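Local coordinates for DNA-binding protein (Sulfolobus solfataricus, PDB 3IRB), which is of unknown function but combines a zinc ribbon with an OB-fold and may bind acyl-CoA, at residues L13-W16 with Y17-E21; E21-R24 with Y25-T28; E76-K79 with D80-Y83; L134-Q137 with W138-V142; R55-V58 with P59-Y63. All blocks are in the same frame, centred on the assembly; numbering follows the deposited sequence.

Interaction 1: L13-W16 with Y17-E21; sequences LLRW and YDVME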
# COMPACT_ATOMS: atom_id res chain seq x y z
N LEU A 13 8.09 15.67 1.26
CA LEU A 13 6.71 15.24 1.49
C LEU A 13 5.94 15.34 0.15
O LEU A 13 5.24 14.41 -0.23
CB LEU A 13 6.01 15.99 2.63
CG LEU A 13 6.48 15.64 4.05
CD1 LEU A 13 6.05 16.74 5.01
CD2 LEU A 13 5.94 14.26 4.50
N LEU A 14 6.17 16.41 -0.59
CA LEU A 14 5.45 16.56 -1.85
C LEU A 14 5.99 15.55 -2.86
O LEU A 14 5.22 14.98 -3.61
CB LEU A 14 5.52 17.95 -2.42
CG LEU A 14 4.69 18.15 -3.71
CD1 LEU A 14 3.25 17.81 -3.50
CD2 LEU A 14 4.81 19.59 -4.23
N ARG A 15 7.31 15.33 -2.84
CA ARG A 15 7.89 14.34 -3.75
C ARG A 15 7.26 12.97 -3.52
O ARG A 15 6.94 12.26 -4.49
CB ARG A 15 9.41 14.24 -3.56
CG ARG A 15 10.15 13.29 -4.55
CD ARG A 15 10.62 11.92 -3.94
NE ARG A 15 11.11 10.98 -4.96
CZ ARG A 15 11.03 9.64 -4.88
NH1 ARG A 15 10.47 9.07 -3.82
NH2 ARG A 15 11.49 8.87 -5.87
N TRP A 16 7.14 12.58 -2.26
CA TRP A 16 6.58 11.27 -1.94
C TRP A 16 5.08 11.25 -2.33
O TRP A 16 4.57 10.24 -2.82
CB TRP A 16 6.82 10.84 -0.47
CG TRP A 16 8.19 10.24 -0.27
CD1 TRP A 16 9.24 10.81 0.40
CD2 TRP A 16 8.66 8.99 -0.77
NE1 TRP A 16 10.34 9.99 0.32
CE2 TRP A 16 10.01 8.86 -0.37
CE3 TRP A 16 8.08 7.96 -1.53
CZ2 TRP A 16 10.77 7.74 -0.69
CZ3 TRP A 16 8.84 6.84 -1.84
CH2 TRP A 16 10.17 6.74 -1.42
N TYR A 17 4.39 12.35 -2.11
CA TYR A 17 2.99 12.43 -2.57
C TYR A 17 2.91 12.18 -4.09
O TYR A 17 2.09 11.41 -4.57
CB TYR A 17 2.39 13.77 -2.19
CG TYR A 17 1.00 13.95 -2.72
CD1 TYR A 17 -0.07 13.25 -2.17
CD2 TYR A 17 0.75 14.78 -3.80
CE1 TYR A 17 -1.36 13.40 -2.66
CE2 TYR A 17 -0.53 14.94 -4.30
CZ TYR A 17 -1.58 14.25 -3.72
OH TYR A 17 -2.85 14.40 -4.22
N ASP A 18 3.81 12.82 -4.82
CA ASP A 18 3.84 12.69 -6.28
C ASP A 18 4.04 11.26 -6.75
O ASP A 18 3.34 10.80 -7.64
CB ASP A 18 4.91 13.60 -6.86
CG ASP A 18 4.51 15.04 -6.85
OD1 ASP A 18 3.31 15.33 -6.67
OD2 ASP A 18 5.42 15.86 -7.03
N VAL A 19 5.00 10.57 -6.15
CA VAL A 19 5.29 9.18 -6.47
C VAL A 19 4.08 8.29 -6.16
O VAL A 19 3.68 7.47 -7.00
CB VAL A 19 6.52 8.66 -5.67
CG1 VAL A 19 6.60 7.11 -5.72
CG2 VAL A 19 7.79 9.32 -6.17
N MSE A 20 3.46 8.51 -5.01
CA MSE A 20 2.29 7.72 -4.61
C MSE A 20 1.10 7.99 -5.53
O MSE A 20 0.34 7.09 -5.87
CB MSE A 20 1.94 7.96 -3.14
CG MSE A 20 3.09 7.55 -2.20
SE MSE A 20 3.16 8.51 -0.48
CE MSE A 20 2.60 6.88 0.34
N GLU A 21 0.94 9.24 -5.94
CA GLU A 21 -0.12 9.57 -6.89
C GLU A 21 0.12 8.95 -8.28
O GLU A 21 -0.81 8.48 -8.92
CB GLU A 21 -0.32 11.07 -7.02
CG GLU A 21 -1.16 11.67 -5.91
CD GLU A 21 -2.56 11.07 -5.82
OE1 GLU A 21 -3.36 11.25 -6.76
OE2 GLU A 21 -2.84 10.40 -4.81
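Arg15 reaches along the helix to Val19, one turn on. Its CG is anti to the backbone N (chi1 -175°) and the chain bends at chi2 (-106°), which carries the guanidinium toward the next turn, one face against Val19. CG2 of Val19 sits over the centre of that face, 3.5 Å from Arg15 CZ. Arg15 NH1 in turn lies 3.1 Å above the plane of the Trp16 ring, toward its rim. Trp16 CB lies 4.3 Å from SE of Met20, a selenomethionine, and the Trp16 ring also meets Val19 CB. All this belongs to helix 12-28, whose inner side rests on strands of the OB-fold: Leu13 and Trp16 both touch Ile90. Regular i to i+4 backbone bonds run through the turns, as from Asp18 N to Leu14 O at 2.8 Å. Leu14 crosses Tyr17 obliquely, and its CD1 comes to 3.9 Å from Tyr17 CD2. The same methyl lies 4.0 Å from Asp18 OD1. Met20 CG packs against Trp16 O at 3.1 Å, the oxygen that accepts the Met20 N-H. Leu13 N and Leu14 N, at the start of the helix, bond to the carboxylate of Asp94.

Interaction 2: E21-R24 with Y25-T28; sequences EAER and YEYT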
# COMPACT_ATOMS: atom_id res chain seq x y z
N GLU A 21 0.94 9.24 -5.94
CA GLU A 21 -0.12 9.57 -6.89
C GLU A 21 0.12 8.95 -8.28
O GLU A 21 -0.81 8.48 -8.92
CB GLU A 21 -0.32 11.07 -7.02
CG GLU A 21 -1.16 11.67 -5.91
CD GLU A 21 -2.56 11.07 -5.82
OE1 GLU A 21 -3.36 11.25 -6.76
OE2 GLU A 21 -2.84 10.40 -4.81
N ALA A 22 1.36 9.01 -8.77
CA ALA A 22 1.68 8.38 -10.06
C ALA A 22 1.27 6.91 -10.03
O ALA A 22 0.67 6.38 -10.98
CB ALA A 22 3.18 8.53 -10.36
N GLU A 23 1.58 6.25 -8.93
CA GLU A 23 1.26 4.84 -8.78
C GLU A 23 -0.22 4.52 -8.73
O GLU A 23 -0.65 3.49 -9.25
CB GLU A 23 2.01 4.26 -7.58
CG GLU A 23 3.54 4.24 -7.92
CD GLU A 23 4.43 3.73 -6.81
OE1 GLU A 23 3.92 3.25 -5.76
OE2 GLU A 23 5.66 3.81 -7.04
N ARG A 24 -1.00 5.39 -8.10
CA ARG A 24 -2.44 5.21 -8.09
C ARG A 24 -2.97 4.97 -9.51
O ARG A 24 -3.72 4.03 -9.75
CB ARG A 24 -3.12 6.45 -7.49
CG ARG A 24 -4.55 6.54 -7.78
CD ARG A 24 -5.09 7.81 -7.25
NE ARG A 24 -6.49 7.96 -7.60
CZ ARG A 24 -7.21 9.05 -7.35
NH1 ARG A 24 -6.65 10.10 -6.75
NH2 ARG A 24 -8.50 9.09 -7.71
N TYR A 25 -2.55 5.81 -10.45
CA TYR A 25 -3.07 5.70 -11.81
C TYR A 25 -2.55 4.46 -12.51
O TYR A 25 -3.32 3.83 -13.24
CB TYR A 25 -2.82 6.98 -12.59
CG TYR A 25 -3.60 8.09 -11.97
CD1 TYR A 25 -5.01 8.10 -12.03
CD2 TYR A 25 -2.96 9.09 -11.27
CE1 TYR A 25 -5.73 9.10 -11.41
CE2 TYR A 25 -3.68 10.12 -10.69
CZ TYR A 25 -5.06 10.11 -10.75
OH TYR A 25 -5.77 11.11 -10.16
N GLU A 26 -1.31 4.07 -12.24
CA GLU A 26 -0.80 2.80 -12.77
C GLU A 26 -1.64 1.62 -12.29
O GLU A 26 -2.06 0.80 -13.10
CB GLU A 26 0.68 2.59 -12.44
CG GLU A 26 1.57 3.61 -13.20
CD GLU A 26 3.04 3.62 -12.77
OE1 GLU A 26 3.47 2.70 -12.04
OE2 GLU A 26 3.77 4.56 -13.18
N TYR A 27 -1.93 1.57 -10.99
CA TYR A 27 -2.77 0.51 -10.41
C TYR A 27 -4.22 0.56 -10.89
O TYR A 27 -4.92 -0.45 -10.84
CB TYR A 27 -2.78 0.58 -8.89
CG TYR A 27 -1.45 0.18 -8.26
CD1 TYR A 27 -0.86 -1.05 -8.56
CD2 TYR A 27 -0.78 1.03 -7.39
CE1 TYR A 27 0.36 -1.41 -8.01
CE2 TYR A 27 0.42 0.66 -6.82
CZ TYR A 27 0.99 -0.54 -7.14
OH TYR A 27 2.20 -0.87 -6.56
N THR A 28 -4.69 1.73 -11.30
CA THR A 28 -6.12 1.91 -11.63
C THR A 28 -6.54 1.23 -12.89
O THR A 28 -7.68 0.80 -12.99
CB THR A 28 -6.47 3.39 -11.78
OG1 THR A 28 -6.23 4.04 -10.52
CG2 THR A 28 -7.95 3.56 -12.16
O HOH W 1 -4.45 12.74 -8.57
O HOH W 2 -7.98 5.75 -8.97
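Glu23 O accepts the N-H of Tyr27 at 2.9 Å, and Ala22 O takes Glu26 N at 3.3 Å, so helical i to i+4 bonding runs on into the last turn. This is the C-terminal end of helix 12-28, which packs on helix 30-41 through Phe37. Arg24 and Tyr25 lie side by side and point the same way. The arginine is extended from CG to NE, which keeps it alongside the tyrosine ring. Guanidinium and ring planes are 16° apart, and Tyr25 OH stands 3.6 Å above the guanidinium plane, toward its rim. Glu21 ties into this pair from the turn before. Its chain bends at chi2, and OE1 makes a weak, long salt bridge to Arg24 NH1 at 3.5 Å. Water 1 links the same carboxylate to the tyrosine, donating to Glu21 OE1 at 2.6 Å and also bonding to Tyr25 OH. It lies at the ring edge, in the plane of Tyr25. Around the helix, Tyr27 leans back on the previous turn, with CE2 4.0 Å from Glu23 CB. The tyrosine also touches Pro59 and Phe37. Thr28 places OG1 beside its own backbone N (chi1 -62°), from where the hydroxyl turns back up the helix. It donates to Arg24 O at 2.6 Å, approaching 44° out of the carbonyl plane. The N-H of Thr28 adds a weak bond to the same oxygen. Water 2 sits at the guanidinium edge, in its plane, accepting from Arg24 NE at 3.0 Å and donating to Thr28 OG1.

Interaction 3: E76-K79 with D80-Y83; sequences EINK and DEAY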
# COMPACT_ATOMS: atom_id res chain seq x y z
N GLU A 76 -10.38 -11.05 -0.63
CA GLU A 76 -10.24 -10.04 0.40
C GLU A 76 -9.05 -10.42 1.28
O GLU A 76 -9.00 -11.52 1.83
CB GLU A 76 -11.51 -9.91 1.26
CG GLU A 76 -11.37 -8.75 2.27
CD GLU A 76 -12.58 -8.49 3.15
OE1 GLU A 76 -13.65 -9.12 2.94
OE2 GLU A 76 -12.44 -7.62 4.05
N ILE A 77 -8.11 -9.49 1.43
CA ILE A 77 -6.93 -9.70 2.23
C ILE A 77 -7.26 -9.38 3.69
O ILE A 77 -8.02 -8.47 3.97
CB ILE A 77 -5.79 -8.88 1.60
CG1 ILE A 77 -5.37 -9.61 0.32
CG2 ILE A 77 -4.57 -8.72 2.51
CD1 ILE A 77 -4.58 -8.81 -0.54
N ASN A 78 -6.73 -10.15 4.62
CA ASN A 78 -6.91 -9.87 6.05
C ASN A 78 -6.14 -8.61 6.45
O ASN A 78 -4.91 -8.64 6.65
CB ASN A 78 -6.45 -11.05 6.90
CG ASN A 78 -6.80 -10.89 8.38
OD1 ASN A 78 -7.06 -9.78 8.86
ND2 ASN A 78 -6.82 -12.00 9.10
N LYS A 79 -6.89 -7.53 6.63
CA LYS A 79 -6.27 -6.25 6.92
C LYS A 79 -5.57 -6.25 8.28
O LYS A 79 -4.55 -5.57 8.47
CB LYS A 79 -7.25 -5.07 6.75
CG LYS A 79 -8.71 -5.35 6.94
CD LYS A 79 -9.53 -4.07 6.77
CE LYS A 79 -10.94 -4.28 7.22
NZ LYS A 79 -11.58 -2.98 7.53
N ASP A 80 -6.07 -7.06 9.21
CA ASP A 80 -5.47 -7.17 10.51
C ASP A 80 -4.06 -7.77 10.51
O ASP A 80 -3.43 -7.80 11.56
CB ASP A 80 -6.36 -8.00 11.45
CG ASP A 80 -7.74 -7.40 11.66
OD1 ASP A 80 -7.96 -6.19 11.40
OD2 ASP A 80 -8.63 -8.17 12.10
N GLU A 81 -3.57 -8.28 9.38
CA GLU A 81 -2.24 -8.87 9.35
C GLU A 81 -1.18 -8.00 8.69
O GLU A 81 -0.06 -8.48 8.44
CB GLU A 81 -2.30 -10.24 8.64
CG GLU A 81 -3.14 -11.25 9.38
CD GLU A 81 -3.15 -12.61 8.71
OE1 GLU A 81 -2.76 -12.73 7.53
OE2 GLU A 81 -3.58 -13.58 9.38
N ALA A 82 -1.50 -6.73 8.43
CA ALA A 82 -0.54 -5.79 7.82
C ALA A 82 0.67 -5.58 8.72
O ALA A 82 0.53 -5.40 9.94
CB ALA A 82 -1.19 -4.42 7.54
N TYR A 83 1.85 -5.56 8.11
CA TYR A 83 3.09 -5.26 8.84
C TYR A 83 4.01 -4.36 8.06
O TYR A 83 3.93 -4.24 6.82
CB TYR A 83 3.81 -6.54 9.27
CG TYR A 83 4.39 -7.29 8.12
CD1 TYR A 83 3.63 -8.20 7.42
CD2 TYR A 83 5.70 -7.09 7.75
CE1 TYR A 83 4.17 -8.92 6.37
CE2 TYR A 83 6.25 -7.78 6.69
CZ TYR A 83 5.48 -8.69 6.01
OH TYR A 83 6.03 -9.34 4.98
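Asn78 O accepts the N-H of Glu81 at 3.1 Å, and Lys79 O accepts that of Ala82 at 3.3 Å. Both bonds span three residues. In each the donor lies well above the carbonyl plane, by 50° at Asn78 and 54° at Lys79, in keeping with i to i+3 bonding. A third bond comes from a side chain. Asn78 OD1 takes the N-H of Asp80 at 2.9 Å, though the bond is bent and weak. CG of Asn78 is anti to the backbone N (chi1 -171°), which carries the amide forward over the turn and lets the oxygen reach two residues on. This is an Asx turn at the start of a short 3-10 turn. The turn lies between strand 69-76, which pairs with strands of the zinc ribbon, and strand 83-92, which pairs with strand 98-109 of the OB-fold. It probably forms part of the passage between the zinc-ribbon and OB-fold parts. The backbone of Ile77 bonds to Ile45, and that of Ala82 to Ala131. Lys79 NZ is hydrogen-bonded to Asn43 O.

Packing within the turn centres on the asparagine. Its amide and the Glu81 carboxylate are stacked, with nearly parallel planes, while the two side chains cross at about a right angle. Asn78 ND2 lies 3.6 Å from Glu81 OE2, and Asn78 CG lies 3.8 Å from Glu81 CG. Asp80 comes at the amide from another direction, its CB 3.2 Å from Asn78 OD1. Beyond them the Ala82 methyl rests 3.7 Å from Lys79 O.

Interaction 4: L134-Q137 with W138-V142; sequences LSFQ and WPLRV. With SO4 (sulfate ion), chain E.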
# COMPACT_ATOMS: atom_id res chain seq x y z
N LEU A 134 -5.67 3.34 9.17
CA LEU A 134 -6.53 4.42 9.64
C LEU A 134 -7.37 5.01 8.51
O LEU A 134 -8.49 5.44 8.73
CB LEU A 134 -5.68 5.53 10.27
CG LEU A 134 -4.89 5.15 11.53
CD1 LEU A 134 -4.24 6.38 12.14
CD2 LEU A 134 -5.83 4.49 12.53
N SER A 135 -6.82 5.05 7.30
CA SER A 135 -7.52 5.64 6.14
C SER A 135 -7.29 4.81 4.89
O SER A 135 -6.14 4.47 4.58
CB SER A 135 -7.05 7.07 5.87
OG SER A 135 -7.60 7.61 4.67
N PHE A 136 -8.38 4.51 4.19
CA PHE A 136 -8.36 3.75 2.95
C PHE A 136 -8.40 4.66 1.70
O PHE A 136 -8.51 4.17 0.59
CB PHE A 136 -9.55 2.78 2.95
CG PHE A 136 -9.45 1.71 4.00
CD1 PHE A 136 -9.84 1.96 5.31
CD2 PHE A 136 -8.95 0.45 3.68
CE1 PHE A 136 -9.74 0.97 6.29
CE2 PHE A 136 -8.83 -0.54 4.66
CZ PHE A 136 -9.24 -0.28 5.97
N GLN A 137 -8.36 5.98 1.88
CA GLN A 137 -8.15 6.86 0.74
C GLN A 137 -6.70 6.73 0.33
O GLN A 137 -5.84 6.54 1.18
CB GLN A 137 -8.48 8.29 1.11
CG GLN A 137 -8.33 9.30 -0.01
CD GLN A 137 -8.66 10.73 0.44
OE1 GLN A 137 -9.42 10.95 1.40
NE2 GLN A 137 -8.09 11.71 -0.25
N TRP A 138 -6.41 6.80 -0.96
CA TRP A 138 -5.04 6.66 -1.44
C TRP A 138 -4.29 7.99 -1.37
O TRP A 138 -4.86 9.02 -1.71
CB TRP A 138 -5.07 6.16 -2.88
CG TRP A 138 -3.76 5.83 -3.40
CD1 TRP A 138 -2.86 6.68 -3.95
CD2 TRP A 138 -3.17 4.55 -3.42
NE1 TRP A 138 -1.75 5.99 -4.31
CE2 TRP A 138 -1.91 4.68 -3.99
CE3 TRP A 138 -3.58 3.29 -2.96
CZ2 TRP A 138 -1.05 3.59 -4.14
CZ3 TRP A 138 -2.75 2.23 -3.12
CH2 TRP A 138 -1.48 2.38 -3.69
N PRO A 139 -3.02 7.98 -0.93
CA PRO A 139 -2.24 6.90 -0.38
C PRO A 139 -2.72 6.58 1.02
O PRO A 139 -3.09 7.49 1.75
CB PRO A 139 -0.81 7.47 -0.28
CG PRO A 139 -0.83 8.74 -0.87
CD PRO A 139 -2.21 9.21 -1.05
N LEU A 140 -2.73 5.31 1.36
CA LEU A 140 -3.22 4.88 2.66
C LEU A 140 -2.37 5.43 3.82
O LEU A 140 -1.17 5.72 3.68
CB LEU A 140 -3.29 3.37 2.75
CG LEU A 140 -4.54 2.72 2.11
CD1 LEU A 140 -4.51 2.89 0.63
CD2 LEU A 140 -4.70 1.22 2.45
N ARG A 141 -3.04 5.58 4.96
CA ARG A 141 -2.41 5.96 6.21
C ARG A 141 -2.59 4.84 7.21
O ARG A 141 -3.71 4.35 7.44
CB ARG A 141 -3.05 7.21 6.83
CG ARG A 141 -2.93 8.51 6.05
CD ARG A 141 -3.30 9.72 6.96
NE ARG A 141 -4.72 9.76 7.30
CZ ARG A 141 -5.25 9.52 8.50
NH1 ARG A 141 -4.49 9.21 9.53
NH2 ARG A 141 -6.56 9.56 8.66
N VAL A 142 -1.49 4.49 7.87
CA VAL A 142 -1.49 3.44 8.87
C VAL A 142 -0.83 3.97 10.14
O VAL A 142 -0.09 4.96 10.11
CB VAL A 142 -0.77 2.18 8.38
CG1 VAL A 142 -1.26 1.77 7.01
CG2 VAL A 142 0.76 2.36 8.40
S SO4 E . -8.29 10.71 5.70
O1 SO4 E . -8.55 10.44 7.10
O2 SO4 E . -8.82 12.01 5.31
O3 SO4 E . -8.97 9.70 4.89
O4 SO4 E . -6.85 10.67 5.41
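Ser135 and Arg141 face each other across the hairpin, and their torsions turn both polar ends onto one sulfate. The serine holds OG anti to its N (chi1 174°). The arginine sets CG beside the backbone N (chi1 -64°) and bends at chi3 (-70°), which lays its guanidinium past the serine, with Arg141 NE 3.8 Å from Ser135 CB. Ser135 OG donates to sulfate O3 in a short bond of 2.5 Å. Arg141 grips two more oxygens through one edge of the guanidinium, NE to O4 at 3.0 Å and NH2 to O1 at 2.7 Å. The sulfur lies in the guanidinium plane. The ion probably comes from the crystallisation liquor and shows that an anion can be held here in the crystal; any natural counterpart is unknown. On the other side of the arginine, NH1 passes Leu134 CD1 at 3.9 Å, the two side chains crossing at about a right angle.

The strands 132-135 and 141-144 form an antiparallel hairpin of the OB-fold, strand 141-144 also pairing with strand 114-123. A classic beta bulge lies where Leu134 and Ser135 both face Arg141. Arg141 O accepts two N-H groups, from Leu134 N at 2.8 Å and from Ser135 N at 3.2 Å. Arg141 N returns a weak bond to Ser135 O. In the turn, Gln137 N bonds weakly to Ser135 OG, and Pro139 follows a cis peptide bond. Leu140 turns its side chain to the other arm, its CG 3.4 Å from Ser135 O and its CD2 near the Phe136 ring. The Trp138 ring packs on helix 12-28, where NE1 is hydrogen-bonded to Met20 O.

Interaction 5: R55-V58 with P59-Y63; sequences RIFV and PARSY. With SO4 (sulfate ion), chain G.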
# COMPACT_ATOMS: atom_id res chain seq x y z
N ARG A 55 -0.40 -17.56 -6.40
CA ARG A 55 0.08 -16.28 -5.83
C ARG A 55 -1.07 -15.29 -5.67
O ARG A 55 -1.90 -15.16 -6.58
CB ARG A 55 1.14 -15.68 -6.74
CG ARG A 55 2.47 -16.44 -6.74
CD ARG A 55 3.46 -15.72 -7.64
NE ARG A 55 4.79 -16.31 -7.58
CZ ARG A 55 5.18 -17.39 -8.25
NH1 ARG A 55 4.34 -18.05 -9.05
NH2 ARG A 55 6.42 -17.83 -8.10
N ILE A 56 -1.08 -14.58 -4.54
CA ILE A 56 -2.03 -13.52 -4.29
C ILE A 56 -1.28 -12.19 -4.37
O ILE A 56 -0.25 -12.07 -3.77
CB ILE A 56 -2.69 -13.69 -2.91
CG1 ILE A 56 -3.50 -14.99 -2.85
CG2 ILE A 56 -3.62 -12.54 -2.64
CD1 ILE A 56 -4.02 -15.34 -1.43
N PHE A 57 -1.80 -11.25 -5.17
CA PHE A 57 -1.13 -9.99 -5.43
C PHE A 57 -1.93 -8.86 -4.81
O PHE A 57 -3.15 -8.83 -4.91
CB PHE A 57 -1.02 -9.68 -6.93
CG PHE A 57 -0.26 -10.72 -7.69
CD1 PHE A 57 1.12 -10.64 -7.81
CD2 PHE A 57 -0.92 -11.81 -8.25
CE1 PHE A 57 1.84 -11.57 -8.50
CE2 PHE A 57 -0.21 -12.76 -8.95
CZ PHE A 57 1.19 -12.65 -9.08
N VAL A 58 -1.22 -7.91 -4.22
CA VAL A 58 -1.84 -6.67 -3.76
C VAL A 58 -0.96 -5.51 -4.26
O VAL A 58 0.26 -5.60 -4.21
CB VAL A 58 -1.99 -6.66 -2.22
CG1 VAL A 58 -0.62 -6.55 -1.50
CG2 VAL A 58 -2.98 -5.56 -1.78
N PRO A 59 -1.58 -4.45 -4.83
CA PRO A 59 -3.00 -4.33 -5.21
C PRO A 59 -3.36 -5.39 -6.25
O PRO A 59 -2.46 -5.99 -6.88
CB PRO A 59 -3.10 -2.93 -5.83
CG PRO A 59 -1.92 -2.17 -5.20
CD PRO A 59 -0.84 -3.20 -5.05
N ALA A 60 -4.64 -5.70 -6.34
CA ALA A 60 -5.12 -6.70 -7.29
C ALA A 60 -4.57 -6.45 -8.70
O ALA A 60 -4.45 -5.30 -9.15
CB ALA A 60 -6.62 -6.69 -7.33
N ARG A 61 -4.25 -7.51 -9.41
CA ARG A 61 -3.82 -7.35 -10.77
C ARG A 61 -4.46 -8.36 -11.69
O ARG A 61 -4.94 -9.39 -11.24
CB ARG A 61 -2.29 -7.36 -10.86
CG ARG A 61 -1.62 -8.62 -10.51
CD ARG A 61 -0.10 -8.50 -10.77
NE ARG A 61 0.64 -7.79 -9.75
CZ ARG A 61 1.97 -7.83 -9.64
NH1 ARG A 61 2.71 -8.56 -10.48
NH2 ARG A 61 2.58 -7.17 -8.67
N SER A 62 -4.51 -8.04 -12.97
CA SER A 62 -5.31 -8.79 -13.91
C SER A 62 -4.48 -9.81 -14.70
O SER A 62 -5.02 -10.58 -15.47
CB SER A 62 -6.03 -7.81 -14.82
OG SER A 62 -5.08 -7.05 -15.53
N TYR A 63 -3.17 -9.80 -14.49
CA TYR A 63 -2.23 -10.66 -15.22
C TYR A 63 -1.14 -11.18 -14.30
O TYR A 63 -0.64 -10.45 -13.45
CB TYR A 63 -1.57 -9.88 -16.34
CG TYR A 63 -0.78 -10.73 -17.34
CD1 TYR A 63 -1.41 -11.67 -18.11
CD2 TYR A 63 0.58 -10.56 -17.50
CE1 TYR A 63 -0.70 -12.44 -19.03
CE2 TYR A 63 1.31 -11.33 -18.41
CZ TYR A 63 0.66 -12.26 -19.17
OH TYR A 63 1.35 -13.03 -20.08
S SO4 G . 6.36 -8.25 -10.10
O1 SO4 G . 7.10 -9.35 -9.49
O2 SO4 G . 5.71 -8.75 -11.33
O3 SO4 G . 7.25 -7.14 -10.39
O4 SO4 G . 5.38 -7.77 -9.15
O HOH W 3 1.89 -5.00 -6.49
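Phe57 carries this contact, with Arg61 laid over one face of its ring. The pair belongs to the zinc ribbon, where strand 56-58 runs into the loop leading to strand 63-64. The Arg61 CD methylene makes a CH-pi contact, 4.0 Å from the ring centroid and over the face. Arg61 CG stands between the backbone N and the carbonyl carbon (chi1 66°), and a bend at chi3 (79°) folds the guanidinium over the ring face, above its CD1 side. Guanidinium and ring planes are 24° apart, and Phe57 CD1 lies 3.4 Å from the guanidinium plane, over its centre. The ring is also second shell to the metal: its side chain comes within about 4 Å of those of Cys50 and Cys64, two of the four zinc ligands.

Val58 and Pro59 make the bend between strand and loop. A cis peptide bond brings their CA atoms to 3.0 Å. Pro59 packs on Phe36 of helix 30-41. The Arg61 guanidinium meets a sulfate, probably from the crystallisation liquor, at its edge: NH1 bonds to O2 and O4, and NH2 to O4 at 2.9 Å. Water 3, in the guanidinium plane, accepts from Arg61 NH2 at 3.2 Å and donates to Val58 O at 2.9 Å.

Overall arrangement
Interactions 1 and 2 are successive stretches of helix 12-28, centres 11 Å apart and sharing Glu21. Both touch the hairpin of interaction 4, where Trp138 lies against Met20, Glu21, Arg24 and Tyr27. The same helix reaches the zinc ribbon at its far end: Tyr27 CE1 packs on Pro59 CD of interaction 5 at 3.7 Å. Interaction 3 touches both neighbours, with Ile77 CD1 3.8 Å from Val58 CB of interaction 5 and Lys79 CD 3.9 Å from Phe136 CZ of interaction 4. Interaction 5 is the one near the zinc, about 5 Å from the Phe57 side chain. Interactions 4 and 5 bind separate sulfates and do not touch; their centres are about 19 Å apart.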